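Local coordinates for protein 5,10-methylenetetrahydromethanopterin reductase (Methanopyrus kandleri, PDB 1EZW) that catalyses the reversible, coenzyme F420-dependent reduction of methylene-tetrahydromethanopterin to methyl-tetrahydromethanopterin, a step of methanogenesis from carbon dioxide, at residues G64-Y69 against I93-G98; F173-Q178 against G187-G192; T230-D235 against F298-D303; A197-D202 against M294-S299; H72-A77 against V154-A159. All coordinates share one frame; numbering follows the deposited sequence.

Interaction 1: G64-Y69 against I93-G98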
# COMPACT_ATOMS: atom_id res chain seq x y z
N GLY A 64 -15.72 -7.84 12.21
CA GLY A 64 -16.42 -9.03 12.69
C GLY A 64 -16.12 -9.19 14.17
O GLY A 64 -15.22 -9.96 14.54
N ILE A 65 -16.87 -8.52 15.04
CA ILE A 65 -18.02 -7.71 14.67
C ILE A 65 -17.99 -6.36 15.34
O ILE A 65 -17.36 -6.20 16.37
CB ILE A 65 -19.32 -8.36 15.13
CG1 ILE A 65 -19.18 -8.73 16.59
CG2 ILE A 65 -19.62 -9.60 14.30
CD1 ILE A 65 -20.50 -9.32 17.21
N THR A 66 -18.66 -5.38 14.74
CA THR A 66 -18.66 -4.09 15.38
C THR A 66 -19.99 -3.94 16.10
O THR A 66 -20.65 -4.94 16.32
CB THR A 66 -18.34 -2.96 14.38
OG1 THR A 66 -18.28 -1.72 15.12
CG2 THR A 66 -19.36 -2.87 13.25
N ASN A 67 -20.36 -2.74 16.52
CA ASN A 67 -21.60 -2.61 17.31
C ASN A 67 -22.24 -1.25 17.10
O ASN A 67 -21.63 -0.34 16.54
CB ASN A 67 -21.29 -2.82 18.82
CG ASN A 67 -20.27 -1.82 19.34
OD1 ASN A 67 -19.05 -2.09 19.40
ND2 ASN A 67 -20.75 -0.64 19.70
N PRO A 68 -23.48 -1.07 17.56
CA PRO A 68 -24.18 0.23 17.39
C PRO A 68 -23.80 1.35 18.34
O PRO A 68 -24.22 2.49 18.12
CB PRO A 68 -25.65 -0.13 17.69
CG PRO A 68 -25.70 -1.66 17.57
CD PRO A 68 -24.37 -2.10 18.13
N TYR A 69 -23.02 1.04 19.36
CA TYR A 69 -22.80 1.97 20.46
C TYR A 69 -21.56 2.81 20.56
O TYR A 69 -21.63 3.97 20.95
CB TYR A 69 -22.90 1.20 21.79
CG TYR A 69 -24.15 0.33 21.87
CD1 TYR A 69 -24.06 -1.06 21.75
CD2 TYR A 69 -25.43 0.92 21.93
CE1 TYR A 69 -25.19 -1.86 21.70
CE2 TYR A 69 -26.60 0.10 21.87
CZ TYR A 69 -26.46 -1.29 21.75
OH TYR A 69 -27.58 -2.13 21.69
N ILE A 93 -20.12 -6.39 6.32
CA ILE A 93 -20.39 -5.81 7.63
C ILE A 93 -20.72 -6.94 8.63
O ILE A 93 -21.55 -7.79 8.29
CB ILE A 93 -21.65 -4.92 7.58
CG1 ILE A 93 -21.43 -3.74 6.63
CG2 ILE A 93 -22.01 -4.44 9.01
CD1 ILE A 93 -22.75 -3.05 6.21
N GLY A 94 -20.08 -6.93 9.80
CA GLY A 94 -20.38 -7.86 10.89
C GLY A 94 -20.92 -6.96 12.01
O GLY A 94 -20.19 -6.12 12.50
N MET A 95 -22.18 -7.11 12.43
CA MET A 95 -22.72 -6.20 13.45
C MET A 95 -23.29 -7.01 14.61
O MET A 95 -24.03 -7.95 14.39
CB MET A 95 -23.84 -5.38 12.79
CG MET A 95 -24.53 -4.40 13.73
SD MET A 95 -23.44 -3.07 14.32
CE MET A 95 -23.10 -2.25 12.78
N GLY A 96 -22.93 -6.66 15.82
CA GLY A 96 -23.44 -7.34 17.00
C GLY A 96 -23.83 -6.32 18.05
O GLY A 96 -23.78 -5.12 17.82
N PRO A 97 -24.21 -6.77 19.23
CA PRO A 97 -24.64 -5.90 20.34
C PRO A 97 -23.58 -5.41 21.29
O PRO A 97 -23.91 -4.85 22.34
CB PRO A 97 -25.65 -6.79 21.05
CG PRO A 97 -24.90 -8.11 21.07
CD PRO A 97 -24.34 -8.20 19.60
N GLY A 98 -22.31 -5.59 20.95
CA GLY A 98 -21.26 -5.23 21.89
C GLY A 98 -20.90 -6.52 22.63
O GLY A 98 -21.44 -7.58 22.31
O HOH W 1 -20.70 -6.59 18.83
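Ile65 to Tyr69 run beside Gly94 to Gly98, their end-to-end directions 48° apart, and a single beta bridge pairs Thr66 with Met95. Thr66 N donates to Gly94 O at 2.8 Å, and Gly96 N answers with a bond to Thr66 O at 2.9 Å. Thr66 O is gripped again by a water that accepts from Gly98 N, carrying the link past the strand end. The peptide bond before Ile65 is cis; such a non-prolyl bond is known from family relatives and may shape the pocket here too. Ile65 CD1 packs 3.6 Å from Gly96 CA, where a beta carbon on Gly96 would clash with it. Met95 folds back at chi2 (65°) and chi3 (64°): SD comes 3.5 Å from Asn67 CA, and CE meets Thr66 CG2 at 3.8 Å. Tyr69 presents its ring edge, CE1 standing 3.3 Å from Pro97 O, while Pro68 CB lies over the centre of one ring face. The contact brings together the chain just past strand 60-63 and strand 93-95, consistent with closure of the TIM barrel between its third and fourth strands; Thr66 OG1 bonds Asp38, helix 127-142 covers Pro68 and Tyr69, and strand 173-176 pairs with Met95.

Interaction 2: F173-Q178 against G187-G192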
# COMPACT_ATOMS: atom_id res chain seq x y z
N PHE A 173 -24.75 -7.83 4.92
CA PHE A 173 -24.93 -7.48 6.31
C PHE A 173 -25.01 -8.75 7.13
O PHE A 173 -25.96 -9.52 7.01
CB PHE A 173 -26.25 -6.70 6.50
CG PHE A 173 -26.46 -6.20 7.90
CD1 PHE A 173 -25.72 -5.11 8.40
CD2 PHE A 173 -27.41 -6.80 8.73
CE1 PHE A 173 -25.93 -4.63 9.69
CE2 PHE A 173 -27.62 -6.32 10.03
CZ PHE A 173 -26.89 -5.24 10.52
N TYR A 174 -24.00 -9.00 7.95
CA TYR A 174 -24.01 -10.18 8.82
C TYR A 174 -24.26 -9.75 10.26
O TYR A 174 -23.71 -8.76 10.72
CB TYR A 174 -22.63 -10.90 8.78
CG TYR A 174 -22.40 -11.73 7.55
CD1 TYR A 174 -22.32 -11.17 6.28
CD2 TYR A 174 -22.25 -13.12 7.67
CE1 TYR A 174 -22.10 -11.95 5.15
CE2 TYR A 174 -22.04 -13.93 6.54
CZ TYR A 174 -21.96 -13.33 5.27
OH TYR A 174 -21.78 -14.02 4.11
N MET A 175 -25.08 -10.49 10.99
CA MET A 175 -25.33 -10.16 12.37
C MET A 175 -24.78 -11.19 13.33
O MET A 175 -24.96 -12.39 13.13
CB MET A 175 -26.84 -10.12 12.62
CG MET A 175 -27.43 -8.81 12.44
SD MET A 175 -29.21 -8.97 12.98
CE MET A 175 -29.20 -9.26 14.36
N GLY A 176 -24.13 -10.74 14.39
CA GLY A 176 -23.68 -11.68 15.40
C GLY A 176 -24.95 -12.12 16.15
O GLY A 176 -25.84 -11.30 16.39
N ALA A 177 -25.04 -13.38 16.52
CA ALA A 177 -26.25 -13.83 17.24
C ALA A 177 -25.95 -15.04 18.08
O ALA A 177 -25.31 -15.97 17.63
CB ALA A 177 -27.37 -14.18 16.23
N GLN A 178 -26.43 -15.02 19.32
CA GLN A 178 -26.24 -16.16 20.19
C GLN A 178 -27.60 -16.65 20.69
O GLN A 178 -27.93 -17.83 20.56
CB GLN A 178 -25.35 -15.79 21.38
CG GLN A 178 -24.90 -16.99 22.21
CD GLN A 178 -25.99 -17.59 23.09
OE1 GLN A 178 -26.36 -17.00 24.12
NE2 GLN A 178 -26.50 -18.76 22.70
N GLY A 187 -32.33 -13.81 11.02
CA GLY A 187 -32.97 -14.50 9.91
C GLY A 187 -33.91 -13.56 9.18
O GLY A 187 -34.15 -13.67 7.97
N GLU A 188 -34.42 -12.58 9.88
CA GLU A 188 -35.34 -11.65 9.25
C GLU A 188 -34.66 -10.55 8.45
O GLU A 188 -35.11 -10.21 7.36
CB GLU A 188 -36.25 -11.00 10.31
CG GLU A 188 -37.14 -9.92 9.72
CD GLU A 188 -37.94 -9.15 10.77
OE1 GLU A 188 -38.28 -7.97 10.47
OE2 GLU A 188 -38.24 -9.70 11.86
N ILE A 189 -33.54 -10.02 8.97
CA ILE A 189 -32.95 -8.87 8.31
C ILE A 189 -31.52 -9.00 7.80
O ILE A 189 -31.03 -8.09 7.13
CB ILE A 189 -32.93 -7.63 9.27
CG1 ILE A 189 -31.84 -7.81 10.33
CG2 ILE A 189 -34.33 -7.47 9.99
CD1 ILE A 189 -31.62 -6.63 11.28
N ALA A 190 -30.88 -10.13 8.07
CA ALA A 190 -29.47 -10.23 7.64
C ALA A 190 -29.17 -11.12 6.46
O ALA A 190 -29.90 -12.08 6.16
CB ALA A 190 -28.64 -10.68 8.85
N ASN A 191 -28.05 -10.84 5.77
CA ASN A 191 -27.59 -11.72 4.69
C ASN A 191 -26.87 -12.93 5.29
O ASN A 191 -26.69 -13.93 4.63
CB ASN A 191 -26.59 -10.98 3.81
CG ASN A 191 -27.26 -9.91 3.01
OD1 ASN A 191 -28.13 -10.21 2.18
ND2 ASN A 191 -26.89 -8.68 3.24
N GLY A 192 -26.43 -12.78 6.53
CA GLY A 192 -25.74 -13.87 7.20
C GLY A 192 -25.74 -13.72 8.70
O GLY A 192 -26.06 -12.66 9.24
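Tyr174 and Gly192 form a parallel bridge at the return of a beta-alpha-beta crossover, strand 173-176, helix 180-189 and strand 192-196, the repeating element of the TIM barrel. Phe173 O is doubly held: Asn191 N donates to it at 2.8 Å, in the carbonyl plane, and Gly192 N adds a weak bond at 3.3 Å. Two residues along the strand, Met175 N donates to Gly192 O at 3.0 Å. Tyr174 N turns to the other neighbouring strand, where it pairs with Ile93. The carbonyls at the helix end are met by charged groups, Ile189 O by Lys135 and Ala190 O by Arg219. Tyr174 OH bonds Asp225, and Glu188 forms a salt bridge with Arg132. The side-chain packing is apolar. Phe173 CG is anti to the backbone N (chi1 -175°), and CD2 of its ring lies 4.1 Å from Ala190 CB. Met175 and Ile189 cross at about a right angle, SD against CD1 at 3.8 Å. Gly192 CA sits over one face of the Tyr174 ring in a CH-pi contact, 3.9 Å from the centroid and offset toward the rim; a beta carbon there would run into Tyr174 CE2.

Interaction 3: T230-D235 against F298-D303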
# COMPACT_ATOMS: atom_id res chain seq x y z
N THR A 230 -15.60 -20.18 14.73
CA THR A 230 -15.02 -21.26 15.52
C THR A 230 -13.70 -21.04 16.24
O THR A 230 -12.98 -20.07 15.98
CB THR A 230 -14.77 -22.50 14.62
OG1 THR A 230 -13.60 -22.27 13.79
CG2 THR A 230 -15.98 -22.76 13.70
N CYS A 231 -13.44 -21.91 17.20
CA CYS A 231 -12.14 -22.00 17.86
C CYS A 231 -11.59 -23.11 16.93
O CYS A 231 -12.15 -24.22 16.87
CB CYS A 231 -12.26 -22.51 19.28
SG CYS A 231 -10.68 -22.99 19.94
N PHE A 232 -10.50 -22.83 16.22
CA PHE A 232 -10.05 -23.80 15.22
C PHE A 232 -8.58 -24.09 15.38
O PHE A 232 -7.79 -23.17 15.64
CB PHE A 232 -10.31 -23.15 13.84
CG PHE A 232 -10.18 -24.06 12.68
CD1 PHE A 232 -11.31 -24.57 12.06
CD2 PHE A 232 -8.93 -24.30 12.11
CE1 PHE A 232 -11.21 -25.32 10.88
CE2 PHE A 232 -8.81 -25.05 10.93
CZ PHE A 232 -9.94 -25.55 10.32
N SER A 233 -8.20 -25.36 15.24
CA SER A 233 -6.77 -25.68 15.36
C SER A 233 -6.41 -26.87 14.49
O SER A 233 -6.92 -27.98 14.71
CB SER A 233 -6.37 -25.93 16.81
OG SER A 233 -4.94 -25.93 16.94
N ILE A 234 -5.53 -26.64 13.52
CA ILE A 234 -5.16 -27.70 12.61
C ILE A 234 -3.64 -27.83 12.49
O ILE A 234 -2.91 -26.84 12.45
CB ILE A 234 -5.81 -27.47 11.22
CG1 ILE A 234 -5.71 -28.73 10.36
CG2 ILE A 234 -5.13 -26.23 10.51
CD1 ILE A 234 -6.36 -28.61 8.99
N ASP A 235 -3.17 -29.08 12.44
CA ASP A 235 -1.74 -29.35 12.33
C ASP A 235 -1.61 -30.78 11.80
O ASP A 235 -2.53 -31.58 11.98
CB ASP A 235 -1.11 -29.24 13.72
CG ASP A 235 0.43 -29.26 13.69
OD1 ASP A 235 1.02 -30.35 13.48
OD2 ASP A 235 1.03 -28.17 13.87
N PHE A 298 -16.22 -27.34 22.05
CA PHE A 298 -15.93 -25.94 21.75
C PHE A 298 -14.85 -25.59 20.76
O PHE A 298 -14.43 -24.44 20.72
CB PHE A 298 -15.67 -25.23 23.09
CG PHE A 298 -16.79 -25.41 24.10
CD1 PHE A 298 -16.57 -26.04 25.33
CD2 PHE A 298 -18.08 -24.99 23.79
CE1 PHE A 298 -17.62 -26.25 26.23
CE2 PHE A 298 -19.15 -25.19 24.68
CZ PHE A 298 -18.91 -25.83 25.90
N SER A 299 -14.44 -26.54 19.94
CA SER A 299 -13.41 -26.25 18.94
C SER A 299 -13.49 -27.30 17.85
O SER A 299 -14.18 -28.35 18.01
CB SER A 299 -12.00 -26.31 19.56
OG SER A 299 -11.55 -27.66 19.73
N ILE A 300 -12.83 -27.00 16.74
CA ILE A 300 -12.68 -27.93 15.64
C ILE A 300 -11.17 -28.08 15.67
O ILE A 300 -10.42 -27.17 15.26
CB ILE A 300 -13.12 -27.34 14.30
CG1 ILE A 300 -14.63 -27.15 14.27
CG2 ILE A 300 -12.74 -28.28 13.16
CD1 ILE A 300 -15.08 -26.51 12.98
N ALA A 301 -10.69 -29.21 16.17
CA ALA A 301 -9.26 -29.42 16.28
C ALA A 301 -8.74 -30.80 15.86
O ALA A 301 -9.40 -31.82 16.08
CB ALA A 301 -8.81 -29.13 17.73
N GLY A 302 -7.55 -30.82 15.26
CA GLY A 302 -6.96 -32.09 14.85
C GLY A 302 -6.20 -32.04 13.55
O GLY A 302 -5.85 -30.94 13.11
N ASP A 303 -5.92 -33.20 12.94
CA ASP A 303 -5.22 -33.20 11.66
C ASP A 303 -6.25 -32.96 10.58
O ASP A 303 -7.46 -32.91 10.86
CB ASP A 303 -4.38 -34.50 11.45
CG ASP A 303 -5.20 -35.79 11.55
OD1 ASP A 303 -4.56 -36.84 11.81
OD2 ASP A 303 -6.42 -35.80 11.35
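Cys231 to Asp235 run alongside Ser299 to Asp303 in register, and the backbones of strands 232-234 and 300-302 are joined in parallel, their axes 4.7 Å apart and 16° from aligned. Four hydrogen bonds form the ladder. Ile300 N reaches Cys231 O at 2.9 Å, almost along the C=O axis; Ser233 N bonds Ile300 O, Gly302 N bonds Ser233 O, and Asp235 N closes the series with a weak bond to Gly302 O at 3.3 Å. CA-H...O contacts fill the gaps, among them Ala301 CA on Ser233 O at 3.2 Å. The apolar packing gathers on the side of Phe232 and Ile300: ring atom CD1 of Phe232 lies 4.0 Å from Ile300 CB, and Ile300 CD1 meets Thr230 CG2 at 3.9 Å. Helices 304-316 and 332-342 cover Phe232 on that side. On the other side, toward helix 238-254, Cys231 SG touches Ser299 CB at 3.6 Å, and Ser233 OG bonds Ala241 O. Asp303 N-caps the helix that follows, and its own N is held by Glu238. Polar cohesion across this small two-stranded sheet beside the barrel is thus main-chain bonding, polar side chains bonding neighbouring elements and apolar ones packing on the Phe232 and Ile300 side.

Interaction 4: A197-D202 against M294-S299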
# COMPACT_ATOMS: atom_id res chain seq x y z
N ALA A 197 -19.74 -20.53 17.78
CA ALA A 197 -19.90 -21.94 18.17
C ALA A 197 -19.12 -22.78 17.20
O ALA A 197 -18.91 -22.37 16.05
CB ALA A 197 -21.42 -22.33 18.12
N SER A 198 -18.74 -23.99 17.62
CA SER A 198 -17.94 -24.87 16.79
C SER A 198 -18.48 -26.31 16.67
O SER A 198 -17.83 -27.16 16.07
CB SER A 198 -16.51 -24.94 17.37
OG SER A 198 -15.98 -23.62 17.55
N ASN A 199 -19.68 -26.55 17.18
CA ASN A 199 -20.20 -27.93 17.21
C ASN A 199 -21.60 -28.05 16.58
O ASN A 199 -22.41 -27.14 16.66
CB ASN A 199 -20.16 -28.37 18.68
CG ASN A 199 -20.54 -29.83 18.90
OD1 ASN A 199 -21.72 -30.20 18.82
ND2 ASN A 199 -19.55 -30.67 19.16
N PRO A 200 -21.88 -29.17 15.88
CA PRO A 200 -23.18 -29.37 15.25
C PRO A 200 -24.38 -29.13 16.17
O PRO A 200 -25.39 -28.60 15.71
CB PRO A 200 -23.10 -30.82 14.75
CG PRO A 200 -21.62 -30.93 14.38
CD PRO A 200 -21.02 -30.35 15.65
N LYS A 201 -24.26 -29.49 17.45
CA LYS A 201 -25.39 -29.33 18.37
C LYS A 201 -25.80 -27.88 18.56
O LYS A 201 -26.98 -27.57 18.80
CB LYS A 201 -25.08 -29.98 19.72
CG LYS A 201 -25.10 -31.52 19.60
CD LYS A 201 -25.09 -32.21 20.96
CE LYS A 201 -23.76 -32.18 21.65
NZ LYS A 201 -22.73 -32.97 20.92
N ASP A 202 -24.83 -26.97 18.47
CA ASP A 202 -25.14 -25.57 18.63
C ASP A 202 -25.98 -25.11 17.46
O ASP A 202 -26.90 -24.32 17.63
CB ASP A 202 -23.84 -24.76 18.69
CG ASP A 202 -22.95 -25.22 19.79
OD1 ASP A 202 -23.40 -25.24 20.96
OD2 ASP A 202 -21.78 -25.56 19.52
N MET A 294 -14.66 -31.04 26.37
CA MET A 294 -14.69 -29.59 26.18
C MET A 294 -14.08 -29.24 24.82
O MET A 294 -14.58 -28.35 24.11
CB MET A 294 -13.89 -28.89 27.27
CG MET A 294 -14.39 -29.12 28.66
SD MET A 294 -13.20 -28.49 29.82
CE MET A 294 -13.93 -29.15 31.41
N ILE A 295 -12.99 -29.92 24.46
CA ILE A 295 -12.35 -29.68 23.18
C ILE A 295 -13.29 -30.06 22.04
O ILE A 295 -13.38 -29.36 21.04
CB ILE A 295 -11.01 -30.44 23.12
CG1 ILE A 295 -10.04 -29.78 24.11
CG2 ILE A 295 -10.47 -30.49 21.68
CD1 ILE A 295 -8.73 -30.51 24.29
N GLU A 296 -14.01 -31.18 22.19
CA GLU A 296 -14.94 -31.61 21.15
C GLU A 296 -16.14 -30.66 21.08
O GLU A 296 -16.69 -30.39 20.01
CB GLU A 296 -15.43 -33.04 21.48
CG GLU A 296 -16.35 -33.72 20.48
CD GLU A 296 -17.71 -33.09 20.35
OE1 GLU A 296 -18.24 -32.53 21.35
OE2 GLU A 296 -18.28 -33.18 19.25
N ALA A 297 -16.54 -30.13 22.22
CA ALA A 297 -17.68 -29.25 22.23
C ALA A 297 -17.39 -27.85 21.71
O ALA A 297 -18.22 -27.26 20.99
CB ALA A 297 -18.22 -29.14 23.64
N PHE A 298 -16.22 -27.34 22.05
CA PHE A 298 -15.93 -25.94 21.75
C PHE A 298 -14.85 -25.59 20.76
O PHE A 298 -14.43 -24.44 20.72
CB PHE A 298 -15.67 -25.23 23.09
CG PHE A 298 -16.79 -25.41 24.10
CD1 PHE A 298 -16.57 -26.04 25.33
CD2 PHE A 298 -18.08 -24.99 23.79
CE1 PHE A 298 -17.62 -26.25 26.23
CE2 PHE A 298 -19.15 -25.19 24.68
CZ PHE A 298 -18.91 -25.83 25.90
N SER A 299 -14.44 -26.54 19.94
CA SER A 299 -13.41 -26.25 18.94
C SER A 299 -13.49 -27.30 17.85
O SER A 299 -14.18 -28.35 18.01
CB SER A 299 -12.00 -26.31 19.56
OG SER A 299 -11.55 -27.66 19.73
O HOH W 2 -19.42 -24.83 20.34
O HOH W 3 -16.33 -22.56 19.86
O HOH W 4 -20.66 -31.96 22.36
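Asn199 ND2 donates to Glu296 O at 3.0 Å, the acceptor lying close to the amide plane although the nitrogen stands above the carbonyl plane. Glu296 OE2 also comes within 2.8 Å of Asn199 ND2, but that bond is weak and, with Glu296 in two conformers, doubtful. The other end of this amide caps helix 200-216, Asn199 OD1 accepting from Lys201 N at 3.0 Å. Asp202 OD2 accepts a weak bond from Asn199 N, completing a capping box. CG stands anti to the backbone N (chi1 -175°), and from there the amide reaches toward the end of helix 292-298. An alanine at Asn199 would probably leave Lys201 N without its cap and Glu296 O without its donor. Water adds further links: one molecule accepts from Ser198 N and donates to Asp202 OD2 (2.6 Å) and Ala297 O (2.8 Å), and a second joins Ser198 OG to Phe298 O. Ser198 OG also bonds Cys231 N. Asp202 OD1 forms a salt bridge with Arg263 and a hydrogen bond with His264. Carbonyls at the C-terminal end of one helix are thus met by an amide and by water, so the join is polar and partly water-mediated, with little apolar packing across it.

Interaction 5: H72-A77 against V154-A159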
# COMPACT_ATOMS: atom_id res chain seq x y z
N HIS A 72 -21.15 6.51 16.27
CA HIS A 72 -22.44 6.84 15.71
C HIS A 72 -22.65 5.97 14.47
O HIS A 72 -21.71 5.71 13.72
CB HIS A 72 -22.44 8.32 15.32
CG HIS A 72 -23.79 8.88 15.00
ND1 HIS A 72 -24.46 8.60 13.83
CD2 HIS A 72 -24.60 9.71 15.71
CE1 HIS A 72 -25.64 9.22 13.84
NE2 HIS A 72 -25.74 9.91 14.97
N PRO A 73 -23.87 5.49 14.23
CA PRO A 73 -24.06 4.67 13.05
C PRO A 73 -23.69 5.31 11.72
O PRO A 73 -23.34 4.60 10.78
CB PRO A 73 -25.55 4.25 13.15
CG PRO A 73 -26.15 5.31 13.97
CD PRO A 73 -25.12 5.52 15.04
N LEU A 74 -23.72 6.66 11.63
CA LEU A 74 -23.35 7.32 10.39
C LEU A 74 -21.83 7.22 10.23
O LEU A 74 -21.34 7.22 9.11
CB LEU A 74 -23.77 8.81 10.40
CG LEU A 74 -25.28 9.01 10.19
CD1 LEU A 74 -25.64 10.51 10.46
CD2 LEU A 74 -25.66 8.62 8.73
N ILE A 75 -21.10 7.18 11.35
CA ILE A 75 -19.64 7.00 11.28
C ILE A 75 -19.35 5.54 10.84
O ILE A 75 -18.47 5.29 10.00
CB ILE A 75 -19.00 7.32 12.62
CG1 ILE A 75 -19.09 8.84 12.86
CG2 ILE A 75 -17.54 6.84 12.65
CD1 ILE A 75 -18.34 9.67 11.80
N THR A 76 -20.07 4.58 11.41
CA THR A 76 -19.87 3.19 10.96
C THR A 76 -20.19 3.10 9.45
O THR A 76 -19.45 2.47 8.70
CB THR A 76 -20.78 2.24 11.78
OG1 THR A 76 -20.32 2.22 13.14
CG2 THR A 76 -20.72 0.82 11.19
N ALA A 77 -21.30 3.73 8.99
CA ALA A 77 -21.63 3.69 7.57
C ALA A 77 -20.46 4.24 6.72
O ALA A 77 -20.08 3.66 5.69
CB ALA A 77 -22.91 4.52 7.31
N VAL A 154 -31.59 5.83 17.47
CA VAL A 154 -30.90 6.87 16.72
C VAL A 154 -31.93 7.72 16.01
O VAL A 154 -32.90 7.20 15.44
CB VAL A 154 -29.87 6.27 15.67
CG1 VAL A 154 -30.56 5.33 14.68
CG2 VAL A 154 -29.21 7.42 14.93
N LYS A 155 -31.73 9.03 16.07
CA LYS A 155 -32.58 9.96 15.35
C LYS A 155 -31.61 10.90 14.63
O LYS A 155 -30.82 11.58 15.25
CB LYS A 155 -33.51 10.76 16.28
CG LYS A 155 -34.33 11.78 15.49
CD LYS A 155 -35.28 12.60 16.41
CE LYS A 155 -36.01 13.67 15.59
NZ LYS A 155 -37.08 14.35 16.37
N THR A 156 -31.67 10.92 13.31
CA THR A 156 -30.78 11.80 12.56
C THR A 156 -31.52 13.05 12.12
O THR A 156 -32.75 13.17 12.30
CB THR A 156 -30.31 11.13 11.26
OG1 THR A 156 -31.40 11.02 10.33
CG2 THR A 156 -29.77 9.72 11.53
N GLY A 157 -30.76 14.00 11.59
CA GLY A 157 -31.33 15.18 10.97
C GLY A 157 -31.37 14.76 9.50
O GLY A 157 -31.51 13.58 9.18
N THR A 158 -31.27 15.70 8.56
CA THR A 158 -31.24 15.33 7.14
C THR A 158 -29.77 15.23 6.81
O THR A 158 -29.11 16.22 6.53
CB THR A 158 -31.94 16.40 6.30
OG1 THR A 158 -33.32 16.40 6.69
CG2 THR A 158 -31.82 16.09 4.84
N ALA A 159 -29.27 14.00 6.82
CA ALA A 159 -27.84 13.79 6.66
C ALA A 159 -27.41 13.44 5.24
O ALA A 159 -27.51 12.29 4.83
CB ALA A 159 -27.41 12.69 7.61
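The start of helix 73-86, whose N-cap is His72, meets the irregular loop 154-159 in a small apolar contact at the outside of the barrel. Val154 makes contact through CG2, anti to the backbone N, which lies 3.8 Å from Pro73 CG and 4.1 Å from His72 CE1. The Val154 and His72 side chains cross at about a right angle, whereas Val154 and Pro73 slide past each other in opposite directions. Further along, Leu74 reaches out with CD1, which touches Ala159 CB at 4.0 Å and stands 4.3 Å from Thr156 CG2. The His72 ring is fixed from its own side, since ND1 accepts from Leu74 N at 3.0 Å in a nearly straight bond lying in the ring plane. An alanine at His72 would probably leave Leu74 N without its side-chain cap and open a gap beside Val154 CG2 and the Trp117 ring. Thr156 OG1 donates to Gly157 O at 2.8 Å and also bonds Tyr149 N. Trp117 and helix 127-142 also pack on Pro73, and the second subunit is close at hand: its Tyr40 packs on Leu74 and Ala159, and its Met106 on His72. Between the two segments the contact is van der Waals and hydrophobic; the hydrogen bonds stay within each segment or go to neighbours, including backbone bonds from His72 and Gly157 to the other subunit.

How the interactions relate
From the N terminus, interaction 1 closes the loop that holds helix 73-86, and it crosses interaction 5, which begins on that helix and ends at 154-159 in the long connection before strand 173-176; Met95 CE packs on Thr76 between them. Interaction 2 follows in series as a short beta-alpha-beta closure. It adjoins interaction 1 through paired strands 93-95 and 173-176, with Met95 O bonding Gly176 N. Interactions 4 and 3 open at 197 and 230 and finish on the same stretch, sharing Phe298 and Ser299, while Ser198 OG and Cys231 N join their first segments. This pair lies across the chain's centre from interaction 5, with about 40 Å between the centres of interactions 3 and 5.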